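Local coordinates for testis-expressed protein 101 (Mus musculus, PDB 7BPS), which controls the binding of sperm to the zona pellucida and the migration of spermatozoa into the oviduct, probably through the adhesion molecule ADAM3, at residues L13-D18 with R51-A56. Numbering follows the deposited sequence.
Sequences LSLEDD and RTVVLA
Ser-14 and Val-54 face each other as a hydrogen-bonded antiparallel pair: Val-54 N bonds to Ser-14 O at 2.8 Å, and Ser-14 N returns a bond to Val-54 O. Two residues on, Thr-52 N bonds to Glu-16 O, while the reverse bond, from Glu-16 N to Thr-52 O, is weak. Between these rungs CD2 of Leu-15 slants across CG2 of Val-53 at 3.5 Å; beyond Ser-14, CD2 of Leu-13 meets CD2 of Leu-55 in much the same way. These strands, 6-16 and 52-61, are neighbours in the antiparallel sheet of the first of two tandem Ly6/uPAR domains. Strand 37-46 flanks 52-61 on its other edge, and the face bearing Leu-13 and Val-53 packs on strands 119-126 and 158-163 of the second domain. On the reverse face Val-54 CG2 rests 3.9 Å from Glu-16 CB, with Phe-23 touching both residues. The 13-16 side is the one open to solvent: Leu-13 and Leu-15 are exposed, Ser-14 and Glu-16 partly so, against buried Val-53, Val-54 and Leu-55. Ser-14 OG, placed between backbone N and carbonyl carbon (chi1 56°), makes a hydrogen bond, modelled very short, to Glu-16 OE1, and a water gives one hydrogen to this hydroxyl and another to Val-54 O. Past the last rung, Asp-17 and Arg-51 lie exposed and side by side, pointing the same way. Arg-51, extended from CG to NE, brings NE to the syn side of Asp-17 OD1, 29° out of the carboxylate plane, in a salt bridge modelled at a short 2.5 Å, the carboxylate and guanidinium planes turned 39° apart.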
loop_
_atom_site.group_PDB
_atom_site.type_symbol
_atom_site.label_atom_id
_atom_site.label_comp_id
_atom_site.label_asym_id
_atom_site.label_seq_id
_atom_site.Cartn_x
_atom_site.Cartn_y
_atom_site.Cartn_z
ATOM N N LEU A 13 1.571 -4.535 -9.468
ATOM C CA LEU A 13 1.283 -3.111 -9.247
ATOM C C LEU A 13 0.088 -2.765 -10.134
ATOM O O LEU A 13 0.115 -3.080 -11.313
ATOM C CB LEU A 13 2.514 -2.293 -9.654
ATOM C CG LEU A 13 3.840 -2.602 -8.946
ATOM C CD1 LEU A 13 5.008 -1.970 -9.686
ATOM C CD2 LEU A 13 3.837 -2.138 -7.503
ATOM N N SER A 14 -0.912 -2.095 -9.598
ATOM C CA SER A 14 -2.111 -1.692 -10.371
ATOM C C SER A 14 -2.803 -0.503 -9.719
ATOM O O SER A 14 -2.615 -0.255 -8.493
ATOM C CB SER A 14 -3.068 -2.834 -10.537
ATOM O OG SER A 14 -3.450 -3.381 -9.279
ATOM N N LEU A 15 -3.533 0.232 -10.554
ATOM C CA LEU A 15 -4.551 1.222 -10.138
ATOM C C LEU A 15 -5.910 0.555 -10.276
ATOM O O LEU A 15 -6.175 -0.044 -11.305
ATOM C CB LEU A 15 -4.493 2.433 -11.046
ATOM C CG LEU A 15 -3.335 3.370 -10.811
ATOM C CD1 LEU A 15 -3.362 4.456 -11.886
ATOM C CD2 LEU A 15 -3.457 3.976 -9.435
ATOM N N GLU A 16 -6.738 0.684 -9.263
ATOM C CA GLU A 16 -7.875 -0.231 -9.035
ATOM C C GLU A 16 -9.054 0.691 -8.685
ATOM O O GLU A 16 -8.883 1.626 -7.823
ATOM C CB GLU A 16 -7.366 -1.194 -7.964
ATOM C CG GLU A 16 -7.496 -2.663 -8.253
ATOM C CD GLU A 16 -7.043 -3.227 -9.568
ATOM O OE1 GLU A 16 -5.890 -3.658 -9.659
ATOM O OE2 GLU A 16 -7.903 -3.365 -10.435
ATOM N N ASP A 17 -10.161 0.521 -9.401
ATOM C CA ASP A 17 -11.434 1.239 -9.147
ATOM C C ASP A 17 -11.993 0.832 -7.781
ATOM O O ASP A 17 -12.227 1.720 -6.945
ATOM C CB ASP A 17 -12.412 0.993 -10.297
ATOM C CG ASP A 17 -12.001 1.803 -11.498
ATOM O OD1 ASP A 17 -11.432 2.883 -11.265
ATOM O OD2 ASP A 17 -12.207 1.346 -12.641
ATOM N N ASP A 18 -12.175 -0.457 -7.576
ATOM C CA ASP A 18 -12.906 -1.023 -6.418
ATOM C C ASP A 18 -12.193 -2.311 -6.006
ATOM O O ASP A 18 -12.695 -3.413 -6.224
ATOM C CB ASP A 18 -14.376 -1.213 -6.807
ATOM C CG ASP A 18 -15.333 -1.415 -5.645
ATOM O OD1 ASP A 18 -14.897 -1.332 -4.467
ATOM O OD2 ASP A 18 -16.517 -1.636 -5.940
ATOM N N ARG A 51 -8.503 6.597 -7.882
ATOM C CA ARG A 51 -8.352 5.124 -7.812
ATOM C C ARG A 51 -7.381 4.783 -6.676
ATOM O O ARG A 51 -6.768 5.714 -6.043
ATOM C CB ARG A 51 -7.846 4.571 -9.138
ATOM C CG ARG A 51 -8.730 4.954 -10.311
ATOM C CD ARG A 51 -8.326 4.132 -11.512
ATOM N NE ARG A 51 -9.442 3.930 -12.399
ATOM C CZ ARG A 51 -9.693 4.661 -13.471
ATOM N NH1 ARG A 51 -8.881 5.655 -13.795
ATOM N NH2 ARG A 51 -10.750 4.375 -14.217
ATOM N N THR A 52 -7.233 3.495 -6.419
ATOM C CA THR A 52 -6.388 2.956 -5.335
ATOM C C THR A 52 -5.171 2.280 -5.971
ATOM O O THR A 52 -5.357 1.417 -6.867
ATOM C CB THR A 52 -7.196 1.997 -4.466
ATOM O OG1 THR A 52 -8.226 2.771 -3.867
ATOM C CG2 THR A 52 -6.377 1.346 -3.384
ATOM N N VAL A 53 -3.980 2.669 -5.531
ATOM C CA VAL A 53 -2.727 1.965 -5.905
ATOM C C VAL A 53 -2.668 0.674 -5.079
ATOM O O VAL A 53 -2.875 0.737 -3.872
ATOM C CB VAL A 53 -1.498 2.859 -5.673
ATOM C CG1 VAL A 53 -0.203 2.172 -6.086
ATOM C CG2 VAL A 53 -1.654 4.161 -6.428
ATOM N N VAL A 54 -2.420 -0.455 -5.728
ATOM C CA VAL A 54 -2.291 -1.784 -5.080
ATOM C C VAL A 54 -0.908 -2.369 -5.414
ATOM O O VAL A 54 -0.616 -2.619 -6.632
ATOM C CB VAL A 54 -3.453 -2.698 -5.483
ATOM C CG1 VAL A 54 -3.419 -3.992 -4.741
ATOM C CG2 VAL A 54 -4.780 -2.022 -5.229
ATOM N N LEU A 55 -0.065 -2.492 -4.376
ATOM C CA LEU A 55 1.203 -3.252 -4.367
ATOM C C LEU A 55 0.908 -4.575 -3.651
ATOM O O LEU A 55 0.678 -4.562 -2.420
ATOM C CB LEU A 55 2.308 -2.449 -3.668
ATOM C CG LEU A 55 2.567 -1.049 -4.235
ATOM C CD1 LEU A 55 1.762 0.008 -3.480
ATOM C CD2 LEU A 55 4.040 -0.674 -4.209
ATOM N N ALA A 56 0.840 -5.666 -4.413
ATOM C CA ALA A 56 0.497 -7.023 -3.937
ATOM C C ALA A 56 1.659 -7.985 -4.222
ATOM O O ALA A 56 2.045 -8.174 -5.408
ATOM C CB ALA A 56 -0.790 -7.504 -4.569
HETATM O O HOH W 1 -1.534 -5.001 -7.909
#